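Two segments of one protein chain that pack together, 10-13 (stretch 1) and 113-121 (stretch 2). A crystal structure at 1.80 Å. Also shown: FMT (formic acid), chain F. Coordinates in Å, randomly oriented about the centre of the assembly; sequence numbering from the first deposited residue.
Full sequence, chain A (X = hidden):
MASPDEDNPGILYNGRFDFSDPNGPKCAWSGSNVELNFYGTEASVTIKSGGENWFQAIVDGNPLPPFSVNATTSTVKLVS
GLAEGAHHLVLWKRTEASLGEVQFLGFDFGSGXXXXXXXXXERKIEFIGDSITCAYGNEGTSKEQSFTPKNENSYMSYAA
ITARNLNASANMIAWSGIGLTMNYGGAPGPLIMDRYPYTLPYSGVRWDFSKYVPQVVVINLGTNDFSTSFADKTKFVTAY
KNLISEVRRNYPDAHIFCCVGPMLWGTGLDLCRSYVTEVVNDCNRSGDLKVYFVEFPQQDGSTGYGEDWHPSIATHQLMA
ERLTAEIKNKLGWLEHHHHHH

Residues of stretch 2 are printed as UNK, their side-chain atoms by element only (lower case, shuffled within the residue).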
# COMPACT_ATOMS: atom_id res chain seq x y z
N GLY A 10 -22.46 -6.62 5.92
CA GLY A 10 -22.32 -7.93 5.23
C GLY A 10 -20.96 -8.07 4.57
O GLY A 10 -20.45 -9.16 4.47
N ILE A 11 -20.36 -6.96 4.14
CA ILE A 11 -19.07 -7.01 3.39
C ILE A 11 -18.15 -5.91 3.94
O ILE A 11 -18.59 -4.76 4.11
CB ILE A 11 -19.29 -6.82 1.86
CG1 ILE A 11 -20.13 -8.00 1.29
CG2 ILE A 11 -17.92 -6.70 1.12
CD1 ILE A 11 -20.28 -7.98 -0.19
N LEU A 12 -16.89 -6.25 4.21
CA LEU A 12 -15.93 -5.23 4.62
C LEU A 12 -15.14 -4.71 3.45
O LEU A 12 -14.54 -5.49 2.69
CB LEU A 12 -14.96 -5.80 5.64
CG LEU A 12 -15.53 -6.29 6.96
CD1 LEU A 12 -14.35 -6.65 7.85
CD2 LEU A 12 -16.46 -5.21 7.61
N TYR A 13 -15.12 -3.40 3.31
CA TYR A 13 -14.42 -2.78 2.19
C TYR A 13 -13.17 -2.12 2.83
O TYR A 13 -13.26 -1.04 3.40
CB TYR A 13 -15.34 -1.79 1.46
CG TYR A 13 -16.42 -2.49 0.65
CD1 TYR A 13 -16.15 -2.99 -0.62
CD2 TYR A 13 -17.72 -2.67 1.17
CE1 TYR A 13 -17.14 -3.67 -1.37
CE2 TYR A 13 -18.71 -3.34 0.41
CZ TYR A 13 -18.41 -3.83 -0.85
OH TYR A 13 -19.39 -4.49 -1.61
N UNK A 113 -24.74 -18.65 0.35
CA UNK A 113 -25.17 -17.29 0.76
C UNK A 113 -24.08 -16.52 1.48
O UNK A 113 -23.14 -17.11 2.04
c UNK A 113 -26.15 -18.11 2.98
c UNK A 113 -26.39 -17.35 1.69
n UNK A 113 -28.24 -18.94 6.15
c UNK A 113 -27.42 -18.25 3.87
c UNK A 113 -27.04 -18.85 5.21
N UNK A 114 -24.23 -15.21 1.46
CA UNK A 114 -23.41 -14.32 2.32
C UNK A 114 -23.73 -14.50 3.82
O UNK A 114 -24.90 -14.61 4.19
c UNK A 114 -23.66 -12.88 1.92
c UNK A 114 -21.32 -12.03 1.85
c UNK A 114 -23.26 -10.42 2.16
c UNK A 114 -22.71 -11.81 2.46
N UNK A 115 -22.69 -14.54 4.65
CA UNK A 115 -22.82 -14.65 6.10
C UNK A 115 -22.37 -13.33 6.76
O UNK A 115 -21.88 -12.47 6.07
c UNK A 115 -22.26 -17.22 6.24
c UNK A 115 -23.67 -17.60 6.73
c UNK A 115 -21.18 -18.19 6.82
c UNK A 115 -21.94 -15.79 6.61
N UNK A 116 -22.62 -13.15 8.06
CA UNK A 116 -22.09 -11.98 8.80
C UNK A 116 -20.59 -11.72 8.51
O UNK A 116 -19.78 -12.66 8.56
c UNK A 116 -22.29 -12.18 10.32
N UNK A 117 -20.22 -10.46 8.26
CA UNK A 117 -18.81 -10.11 7.99
C UNK A 117 -17.93 -10.23 9.27
O UNK A 117 -18.48 -10.20 10.37
c UNK A 117 -18.71 -8.72 7.38
N UNK A 118 -16.58 -10.35 9.11
CA UNK A 118 -15.69 -10.31 10.28
C UNK A 118 -15.79 -8.95 10.94
O UNK A 118 -16.20 -7.98 10.29
c UNK A 118 -14.52 -11.04 8.26
c UNK A 118 -14.29 -10.51 9.68
c UNK A 118 -15.83 -10.46 7.84
N UNK A 119 -15.45 -8.89 12.23
CA UNK A 119 -15.31 -7.63 12.95
C UNK A 119 -14.12 -6.88 12.32
O UNK A 119 -13.08 -7.47 12.11
c UNK A 119 -14.75 -6.75 15.36
n UNK A 119 -11.84 -6.61 16.37
c UNK A 119 -14.29 -7.22 16.80
c UNK A 119 -13.03 -6.46 17.31
c UNK A 119 -15.05 -7.95 14.43
N UNK A 120 -14.28 -5.57 12.01
CA UNK A 120 -13.18 -4.75 11.50
C UNK A 120 -12.05 -4.69 12.54
O UNK A 120 -12.32 -4.75 13.75
c UNK A 120 -15.26 -3.56 11.46
c UNK A 120 -13.80 -3.37 11.33
c UNK A 120 -15.52 -4.80 12.22
N UNK A 121 -10.81 -4.67 12.08
CA UNK A 121 -9.66 -4.65 12.98
C UNK A 121 -9.58 -3.30 13.68
O UNK A 121 -9.77 -2.26 13.06
c UNK A 121 -8.29 -6.30 11.54
c UNK A 121 -7.00 -6.47 10.73
c UNK A 121 -8.36 -4.93 12.22
c UNK A 121 -8.38 -7.34 12.62
C FMT F . -21.72 -5.23 8.91
O1 FMT F . -21.24 -4.41 8.12
O2 FMT F . -22.91 -5.56 8.91
O HOH W 1 -19.44 -11.54 5.29

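Position 113 carries four carbons in a row ending in a nitrogen, an unbranched chain that stays more than 10 Å from stretch 1. That is a lysine, Lys113, extended in strand geometry, touching a crystal neighbour and taking no part in this contact.

Position 114 has four carbons, forked at the second, with CA-to-CB pointing toward stretch 1. One tip of the fork lies 3.8 Å from Gly10 O and 4.1 Å from Ile11 CG1. The fork after a single methylene makes it leucine, Leu114, with chi1 t and chi2 p. The tip is CD2, and an ideal CB built on Gly10 would sit only 3.1 Å from Leu114 CD2, so the bare glycine backbone leaves room for this methyl.

At position 115 the same four-carbon fork recurs, but CA-to-CB points away and the side chain comes no nearer than 7.1 Å. This is Leu115, and its contribution is made by the backbone: the water 1 O lies 2.7 Å from Gly10 O and 2.7 Å from Leu115 O, placed to donate to either. Gly10 O and Leu115 O are themselves 3.9 Å apart, with no proton to share between them, and the water sits between these carbonyls.

Position 116 has a single side-chain carbon, directed away and 6.6 Å off: Ala116. Position 117 also has one carbon, now directed toward stretch 1, with CB 3.4 Å from Gly10 O and 4.0 Å from Leu12 CG. It is Ala117. Ala117 CA lies 5.0 Å from Gly10 CA, a close approach of backbones, with the Ala117 methyl directed toward Gly10 O and Leu12.

Position 118 has three carbons closing a ring onto the backbone nitrogen, hence Pro118. Its CD lies 4.1 Å from Leu12 CD1, while its O is closer to the same methyl, at 3.3 Å.

Position 119, four carbons in a row ending in nitrogen, is Lys119. Its CA-to-CB bond points away from stretch 1, and the side chain comes no nearer than 6.7 Å; its NZ donates to the backbone O of position 120 at 3.2 Å. Position 120 has three carbons closing a ring onto the backbone nitrogen, one of them 4.4 Å from Leu12 CD2: Pro120, that atom being CG.

Position 121 has four carbons, forked at the second, 7.1 Å from stretch 1: Leu121, outside the contact.

No direct hydrogen bond joins the stretches. Leu12 is the main apolar anchor, meeting Ala117, Pro118 and Pro120, while Leu114 fits over Gly10 and reaches Ile11. The rule is economical: small residues where backbones approach, one leucine against alanine and prolines, and a water between two carbonyl oxygens, neither of which can donate.

Stretch 2, residues 113-121: KLLAAPKPL
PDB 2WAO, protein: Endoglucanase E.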